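Local coordinates for ribosomal RNA methyltransferase, putative (Plasmodium falciparum, PDB 2PLW), which binds S-adenosylmethionine and probably transfers its methyl group to a uridine ribose 2'-hydroxyl of ribosomal RNA, at residues N162-L167 against V174-P179; D124-S129 against S158-L163. One frame throughout, in Å; residues are numbered along the deposited sequence.

Interaction 1: N162-L167 against V174-P179; sequences NLKTYL and VHTTKP
K164 reaches V174 and T176 with a fully stretched side chain: chi1 of -174° sets CG opposite the backbone N, and the later torsions, all extended, carry NZ straight out to the strand. At T176, chi1 of -48° sets OG1 beside its own backbone N; NZ meets the hydroxyl directly and the amide through water. The direct bond, K164 NZ to T176 OG1 at 3.2 Å, is weak. One water accepts hydrogen bonds from both K164 NZ (2.6 Å) and T176 N (2.9 Å), while a second donates one to V174 O (2.6 Å) and accepts a weak one from NZ. The ammonium thus has three partners, two of them weakly bonded. Nearer the helix, the aliphatic part of K164 runs past V174 in the opposing direction, CG to CG1 3.8 Å. The other valine branch, CG2, lies 3.8 Å from L167 CB, giving the contact its apolar side. The segments run nearly antiparallel, at 159° with axes 8.7 Å apart. Helix 160-168 leads into edge strand 171-176 of the 3-2-1-4-5-7-6 sheet characteristic of class I methyltransferases, and L167 also touches L191 and C193 of strand 188-196 and T137 of helix 122-143.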
ATOM      1  N   ASN A 162      -9.993  14.201   7.055  1.00 17.77           N
ATOM      2  CA  ASN A 162      -9.445  15.053   6.003  1.00 18.13           C
ATOM      3  C   ASN A 162      -8.817  14.218   4.879  1.00 16.54           C
ATOM      4  O   ASN A 162      -9.024  14.489   3.686  1.00 15.85           O
ATOM      5  CB  ASN A 162      -8.394  16.007   6.560  1.00 18.43           C
ATOM      6  CG  ASN A 162      -8.960  17.054   7.498  1.00 20.77           C
ATOM      7  OD1 ASN A 162     -10.164  17.407   7.462  1.00 24.24           O
ATOM      8  ND2 ASN A 162      -8.087  17.568   8.357  1.00 22.01           N
ATOM      9  N   LEU A 163      -8.047  13.209   5.271  1.00 15.44           N
ATOM     10  CA  LEU A 163      -7.361  12.357   4.299  1.00 15.29           C
ATOM     11  C   LEU A 163      -8.369  11.531   3.533  1.00 15.30           C
ATOM     12  O   LEU A 163      -8.263  11.346   2.309  1.00 14.88           O
ATOM     13  CB  LEU A 163      -6.347  11.455   5.007  1.00 15.11           C
ATOM     14  CG  LEU A 163      -5.123  12.230   5.523  1.00 18.90           C
ATOM     15  CD1 LEU A 163      -4.068  11.276   6.024  1.00 19.62           C
ATOM     16  CD2 LEU A 163      -4.541  13.092   4.448  1.00 21.87           C
ATOM     17  N   LYS A 164      -9.365  11.051   4.245  1.00 15.33           N
ATOM     18  CA  LYS A 164     -10.427  10.279   3.582  1.00 16.64           C
ATOM     19  C   LYS A 164     -11.101  11.128   2.497  1.00 16.39           C
ATOM     20  O   LYS A 164     -11.257  10.691   1.353  1.00 15.60           O
ATOM     21  CB  LYS A 164     -11.427   9.798   4.612  1.00 17.69           C
ATOM     22  CG  LYS A 164     -12.477   8.881   4.047  1.00 20.47           C
ATOM     23  CD  LYS A 164     -13.426   8.491   5.165  1.00 25.97           C
ATOM     24  CE  LYS A 164     -14.478   7.562   4.675  1.00 28.85           C
ATOM     25  NZ  LYS A 164     -15.276   7.074   5.853  1.00 30.73           N
ATOM     26  N   THR A 165     -11.418  12.382   2.833  1.00 15.95           N
ATOM     27  CA  THR A 165     -12.072  13.292   1.890  1.00 16.22           C
ATOM     28  C   THR A 165     -11.176  13.597   0.703  1.00 15.13           C
ATOM     29  O   THR A 165     -11.614  13.660  -0.454  1.00 15.39           O
ATOM     30  CB  THR A 165     -12.514  14.561   2.598  1.00 17.26           C
ATOM     31  OG1 THR A 165     -13.537  14.200   3.529  1.00 17.78           O
ATOM     32  CG2 THR A 165     -13.048  15.585   1.606  1.00 19.14           C
ATOM     33  N   TYR A 166      -9.893  13.743   0.987  1.00 15.04           N
ATOM     34  CA  TYR A 166      -8.951  13.975  -0.078  1.00 15.65           C
ATOM     35  C   TYR A 166      -8.959  12.793  -1.063  1.00 14.74           C
ATOM     36  O   TYR A 166      -8.988  12.974  -2.284  1.00 14.95           O
ATOM     37  CB  TYR A 166      -7.560  14.183   0.526  1.00 16.28           C
ATOM     38  CG  TYR A 166      -6.506  14.465  -0.499  1.00 18.13           C
ATOM     39  CD1 TYR A 166      -6.608  15.552  -1.362  1.00 19.98           C
ATOM     40  CD2 TYR A 166      -5.387  13.639  -0.602  1.00 19.79           C
ATOM     41  CE1 TYR A 166      -5.611  15.813  -2.317  1.00 21.21           C
ATOM     42  CE2 TYR A 166      -4.398  13.895  -1.537  1.00 22.89           C
ATOM     43  CZ  TYR A 166      -4.518  14.973  -2.391  1.00 22.14           C
ATOM     44  OH  TYR A 166      -3.508  15.188  -3.307  1.00 24.60           O
ATOM     45  N   LEU A 167      -8.971  11.579  -0.527  1.00 15.20           N
ATOM     46  CA  LEU A 167      -8.959  10.379  -1.375  1.00 13.76           C
ATOM     47  C   LEU A 167     -10.249  10.222  -2.188  1.00 14.94           C
ATOM     48  O   LEU A 167     -10.211   9.743  -3.313  1.00 13.97           O
ATOM     49  CB  LEU A 167      -8.687   9.133  -0.528  1.00 14.61           C
ATOM     50  CG  LEU A 167      -7.232   9.062  -0.039  1.00 12.65           C
ATOM     51  CD1 LEU A 167      -7.095   8.125   1.138  1.00 14.41           C
ATOM     52  CD2 LEU A 167      -6.250   8.652  -1.144  1.00 12.12           C
ATOM     53  N   VAL A 174     -14.401   5.484  -0.897  1.00 17.04           N
ATOM     54  CA  VAL A 174     -13.372   5.336   0.119  1.00 18.33           C
ATOM     55  C   VAL A 174     -14.013   4.970   1.444  1.00 19.41           C
ATOM     56  O   VAL A 174     -14.937   5.661   1.894  1.00 19.96           O
ATOM     57  CB  VAL A 174     -12.544   6.641   0.305  1.00 17.74           C
ATOM     58  CG1 VAL A 174     -11.468   6.430   1.364  1.00 19.74           C
ATOM     59  CG2 VAL A 174     -11.891   7.060  -1.022  1.00 18.14           C
ATOM     60  N   HIS A 175     -13.512   3.897   2.049  1.00 20.69           N
ATOM     61  CA  HIS A 175     -14.057   3.339   3.300  1.00 22.85           C
ATOM     62  C   HIS A 175     -12.995   3.383   4.380  1.00 23.06           C
ATOM     63  O   HIS A 175     -11.816   3.173   4.107  1.00 22.98           O
ATOM     64  CB  HIS A 175     -14.519   1.885   3.106  1.00 23.71           C
ATOM     65  CG  HIS A 175     -15.390   1.676   1.906  1.00 29.47           C
ATOM     66  ND1 HIS A 175     -14.883   1.431   0.644  1.00 34.88           N
ATOM     67  CD2 HIS A 175     -16.739   1.679   1.772  1.00 34.00           C
ATOM     68  CE1 HIS A 175     -15.881   1.290  -0.211  1.00 37.17           C
ATOM     69  NE2 HIS A 175     -17.018   1.437   0.447  1.00 37.08           N
ATOM     70  N   THR A 176     -13.396   3.684   5.611  1.00 23.34           N
ATOM     71  CA  THR A 176     -12.503   3.501   6.740  1.00 24.70           C
ATOM     72  C   THR A 176     -12.870   2.179   7.425  1.00 25.39           C
ATOM     73  O   THR A 176     -14.057   1.911   7.696  1.00 24.44           O
ATOM     74  CB  THR A 176     -12.602   4.669   7.740  1.00 25.75           C
ATOM     75  OG1 THR A 176     -12.527   5.910   7.034  1.00 27.55           O
ATOM     76  CG2 THR A 176     -11.449   4.613   8.715  1.00 27.11           C
ATOM     77  N   THR A 177     -11.866   1.344   7.681  1.00 24.95           N
ATOM     78  CA  THR A 177     -12.098   0.085   8.384  1.00 26.25           C
ATOM     79  C   THR A 177     -12.210   0.357   9.889  1.00 27.20           C
ATOM     80  O   THR A 177     -11.917   1.455  10.340  1.00 27.13           O
ATOM     81  CB  THR A 177     -10.953  -0.908   8.130  1.00 25.95           C
ATOM     82  OG1 THR A 177      -9.766  -0.433   8.774  1.00 23.02           O
ATOM     83  CG2 THR A 177     -10.692  -1.035   6.645  1.00 25.18           C
ATOM     84  N   LYS A 178     -12.608  -0.659  10.651  1.00 29.15           N
ATOM     85  CA  LYS A 178     -12.695  -0.575  12.114  1.00 31.35           C
ATOM     86  C   LYS A 178     -11.323  -0.445  12.796  1.00 32.04           C
ATOM     87  O   LYS A 178     -10.412  -1.212  12.485  1.00 32.16           O
ATOM     88  CB  LYS A 178     -13.441  -1.801  12.657  1.00 31.87           C
ATOM     89  CG  LYS A 178     -13.859  -1.681  14.118  1.00 34.08           C
ATOM     90  CD  LYS A 178     -14.992  -0.661  14.297  1.00 37.99           C
ATOM     91  CE  LYS A 178     -15.532  -0.636  15.735  1.00 39.56           C
ATOM     92  NZ  LYS A 178     -14.779   0.306  16.626  1.00 40.71           N
ATOM     93  N   PRO A 179     -11.164   0.546  13.709  1.00 33.20           N
ATOM     94  CA  PRO A 179      -9.899   0.763  14.432  1.00 34.00           C
ATOM     95  C   PRO A 179      -9.371  -0.482  15.169  1.00 35.09           C
ATOM     96  O   PRO A 179     -10.163  -1.297  15.661  1.00 35.27           O
ATOM     97  CB  PRO A 179     -10.251   1.858  15.449  1.00 33.73           C
ATOM     98  CG  PRO A 179     -11.430   2.536  14.897  1.00 33.59           C
ATOM     99  CD  PRO A 179     -12.185   1.545  14.077  1.00 33.10           C
TER
HETATM  100  O   HOH W   1     -16.117   4.577   6.002  1.00 33.30           O
HETATM  101  O   HOH W   2     -16.955   6.211   3.419  1.00 38.00           O

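Interaction 2: D124-S129 against S158-L163; sequences DDHLNS and SQTNNL
H126 and Q159 supply the one direct hydrogen bond between these segments. The backbone N of Q159 donates to H126 NE2 at 2.9 Å; the N-H...N angle of 162° makes the bond fairly straight, although the donor is tilted 20° out of the imidazole plane. Accepting at NE2 fits with ND1 being the protonated nitrogen, and ND1 is indeed hydrogen-bonded to Y155 O. The ring is therefore held through both nitrogens, which should fix its rotation. S158 N also lies close to NE2, at 3.2 Å, but its angle is too poor for a hydrogen bond.

Close packing meets the outer edge of the same ring. With chi1 of 173°, H126 CG stands opposite the backbone N and the imidazole extends across to the turn that leads into helix 160-168. Q159 CB approaches NE2 to 3.4 Å, whereas T160 OG1 comes to the ring edge, 3.6 Å from CE1, and accepts a hydrogen bond from G157 N.

Within 158-163, side-chain hydrogen bonds link S158, Q159 and N162. Q159 is bent at chi2, which folds its amide back along the turn: NE2 donates to S158 OG at 3.0 Å, almost straight and in the amide plane, and OE1 receives N162 ND2 from above its carbonyl plane, also at 3.0 Å.

This is a helix-to-turn contact at the C-terminal end of parallel strand 148-155 of the methyltransferase sheet, the strand that carries K153, the predicted proton acceptor. It links helix 122-143 to the start of helix 160-168. M154 of the strand touches the side chains of H126, S129, T160 and L163, while S129 OG bonds to Y155 N, so helix, strand end and turn meet here.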
ATOM      1  N   ASP A 124       1.670  13.878  17.899  1.00 20.17           N
ATOM      2  CA  ASP A 124       2.820  13.938  16.986  1.00 20.96           C
ATOM      3  C   ASP A 124       2.884  12.680  16.119  1.00 20.41           C
ATOM      4  O   ASP A 124       3.156  12.754  14.924  1.00 21.26           O
ATOM      5  CB  ASP A 124       4.125  14.054  17.775  1.00 21.11           C
ATOM      6  CG  ASP A 124       4.519  15.482  18.075  1.00 24.21           C
ATOM      7  OD1 ASP A 124       4.364  16.363  17.200  1.00 29.57           O
ATOM      8  OD2 ASP A 124       5.026  15.713  19.187  1.00 23.27           O
ATOM      9  N   ASP A 125       2.647  11.525  16.736  1.00 20.19           N
ATOM     10  CA  ASP A 125       2.690  10.257  16.018  1.00 20.12           C
ATOM     11  C   ASP A 125       1.596  10.213  14.944  1.00 19.39           C
ATOM     12  O   ASP A 125       1.813   9.683  13.858  1.00 20.00           O
ATOM     13  CB  ASP A 125       2.537   9.074  16.986  1.00 20.43           C
ATOM     14  CG  ASP A 125       3.786   8.861  17.839  1.00 22.30           C
ATOM     15  OD1 ASP A 125       4.877   9.284  17.423  1.00 24.52           O
ATOM     16  OD2 ASP A 125       3.654   8.271  18.928  1.00 25.31           O
ATOM     17  N   HIS A 126       0.437  10.786  15.256  1.00 17.52           N
ATOM     18  CA  HIS A 126      -0.640  10.878  14.263  1.00 17.53           C
ATOM     19  C   HIS A 126      -0.213  11.777  13.107  1.00 17.03           C
ATOM     20  O   HIS A 126      -0.376  11.403  11.940  1.00 16.34           O
ATOM     21  CB  HIS A 126      -1.934  11.383  14.895  1.00 17.72           C
ATOM     22  CG  HIS A 126      -3.021  11.654  13.898  1.00 18.51           C
ATOM     23  ND1 HIS A 126      -3.609  10.647  13.158  1.00 16.98           N
ATOM     24  CD2 HIS A 126      -3.572  12.814  13.472  1.00 18.69           C
ATOM     25  CE1 HIS A 126      -4.501  11.178  12.338  1.00 18.13           C
ATOM     26  NE2 HIS A 126      -4.507  12.488  12.515  1.00 19.69           N
ATOM     27  N   LEU A 127       0.315  12.963  13.410  1.00 16.19           N
ATOM     28  CA  LEU A 127       0.781  13.877  12.352  1.00 16.30           C
ATOM     29  C   LEU A 127       1.864  13.239  11.479  1.00 16.56           C
ATOM     30  O   LEU A 127       1.859  13.387  10.233  1.00 16.05           O
ATOM     31  CB  LEU A 127       1.292  15.208  12.928  1.00 16.61           C
ATOM     32  CG  LEU A 127       1.528  16.334  11.908  1.00 17.76           C
ATOM     33  CD1 LEU A 127       0.180  16.706  11.290  1.00 17.61           C
ATOM     34  CD2 LEU A 127       2.213  17.534  12.586  1.00 17.12           C
ATOM     35  N   ASN A 128       2.798  12.531  12.119  1.00 16.60           N
ATOM     36  CA  ASN A 128       3.834  11.809  11.365  1.00 16.49           C
ATOM     37  C   ASN A 128       3.221  10.757  10.465  1.00 16.19           C
ATOM     38  O   ASN A 128       3.691  10.545   9.350  1.00 15.52           O
ATOM     39  CB  ASN A 128       4.835  11.116  12.291  1.00 16.88           C
ATOM     40  CG  ASN A 128       5.668  12.084  13.088  1.00 19.15           C
ATOM     41  OD1 ASN A 128       5.674  13.281  12.819  1.00 23.01           O
ATOM     42  ND2 ASN A 128       6.396  11.556  14.082  1.00 22.04           N
ATOM     43  N   SER A 129       2.221  10.056  10.992  1.00 15.76           N
ATOM     44  CA  SER A 129       1.476   9.063  10.222  1.00 16.06           C
ATOM     45  C   SER A 129       0.780   9.716   9.040  1.00 15.64           C
ATOM     46  O   SER A 129       0.721   9.128   7.948  1.00 15.66           O
ATOM     47  CB  SER A 129       0.451   8.350  11.113  1.00 15.80           C
ATOM     48  OG  SER A 129      -0.320   7.378  10.403  1.00 19.31           O
ATOM     49  N   SER A 158      -7.056  12.992  14.402  1.00 19.28           N
ATOM     50  CA  SER A 158      -7.761  14.208  14.028  1.00 20.56           C
ATOM     51  C   SER A 158      -7.833  14.476  12.523  1.00 18.51           C
ATOM     52  O   SER A 158      -8.796  15.079  12.050  1.00 19.34           O
ATOM     53  CB  SER A 158      -7.181  15.405  14.797  1.00 21.42           C
ATOM     54  OG  SER A 158      -6.232  16.152  14.073  1.00 22.00           O
ATOM     55  N   GLN A 159      -6.820  14.015  11.781  1.00 17.17           N
ATOM     56  CA  GLN A 159      -6.718  14.290  10.348  1.00 16.36           C
ATOM     57  C   GLN A 159      -7.218  13.164   9.453  1.00 15.63           C
ATOM     58  O   GLN A 159      -7.244  13.295   8.237  1.00 15.10           O
ATOM     59  CB  GLN A 159      -5.257  14.561   9.959  1.00 15.36           C
ATOM     60  CG  GLN A 159      -4.648  15.725  10.749  1.00 15.12           C
ATOM     61  CD  GLN A 159      -5.361  17.020  10.434  1.00 13.60           C
ATOM     62  OE1 GLN A 159      -5.280  17.516   9.321  1.00 15.70           O
ATOM     63  NE2 GLN A 159      -6.078  17.561  11.409  1.00 16.24           N
ATOM     64  N   THR A 160      -7.588  12.044  10.044  1.00 15.39           N
ATOM     65  CA  THR A 160      -8.020  10.910   9.250  1.00 16.42           C
ATOM     66  C   THR A 160      -9.131  11.283   8.277  1.00 16.87           C
ATOM     67  O   THR A 160      -9.067  10.955   7.083  1.00 15.71           O
ATOM     68  CB  THR A 160      -8.408   9.724  10.166  1.00 16.18           C
ATOM     69  OG1 THR A 160      -7.256   9.350  10.914  1.00 15.82           O
ATOM     70  CG2 THR A 160      -8.868   8.514   9.354  1.00 17.93           C
ATOM     71  N   ASN A 161     -10.151  11.981   8.759  1.00 18.08           N
ATOM     72  CA  ASN A 161     -11.244  12.272   7.867  1.00 19.41           C
ATOM     73  C   ASN A 161     -10.882  13.257   6.754  1.00 18.60           C
ATOM     74  O   ASN A 161     -11.367  13.130   5.623  1.00 18.22           O
ATOM     75  CB  ASN A 161     -12.505  12.671   8.622  1.00 20.46           C
ATOM     76  CG  ASN A 161     -13.687  11.849   8.180  1.00 25.88           C
ATOM     77  OD1 ASN A 161     -14.558  12.331   7.450  1.00 31.12           O
ATOM     78  ND2 ASN A 161     -13.681  10.565   8.547  1.00 29.72           N
ATOM     79  N   ASN A 162      -9.993  14.201   7.055  1.00 17.77           N
ATOM     80  CA  ASN A 162      -9.445  15.053   6.003  1.00 18.13           C
ATOM     81  C   ASN A 162      -8.817  14.218   4.879  1.00 16.54           C
ATOM     82  O   ASN A 162      -9.024  14.489   3.686  1.00 15.85           O
ATOM     83  CB  ASN A 162      -8.394  16.007   6.560  1.00 18.43           C
ATOM     84  CG  ASN A 162      -8.960  17.054   7.498  1.00 20.77           C
ATOM     85  OD1 ASN A 162     -10.164  17.407   7.462  1.00 24.24           O
ATOM     86  ND2 ASN A 162      -8.087  17.568   8.357  1.00 22.01           N
ATOM     87  N   LEU A 163      -8.047  13.209   5.271  1.00 15.44           N
ATOM     88  CA  LEU A 163      -7.361  12.357   4.299  1.00 15.29           C
ATOM     89  C   LEU A 163      -8.369  11.531   3.533  1.00 15.30           C
ATOM     90  O   LEU A 163      -8.263  11.346   2.309  1.00 14.88           O
ATOM     91  CB  LEU A 163      -6.347  11.455   5.007  1.00 15.11           C
ATOM     92  CG  LEU A 163      -5.123  12.230   5.523  1.00 18.90           C
ATOM     93  CD1 LEU A 163      -4.068  11.276   6.024  1.00 19.62           C
ATOM     94  CD2 LEU A 163      -4.541  13.092   4.448  1.00 21.87           C
TER

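How the interactions relate
Interactions 1 and 2 share N162 and L163, and both draw on helix 160-168; their centres are about 11 Å apart, on the same side of the chain's centre. Along the chain, helix 122-143 comes first, then strand 148-155, the shared helix, and finally strand 171-176. Interaction 2 therefore joins the start of the shared helix to the earlier helix, and interaction 1 joins its later turns to the following edge strand of the seven-stranded, Rossmann-like methyltransferase sheet. T160 and T176 each have their side chains about 10 Å from that of K153, the predicted proton acceptor, so both contacts lie near the probable catalytic site.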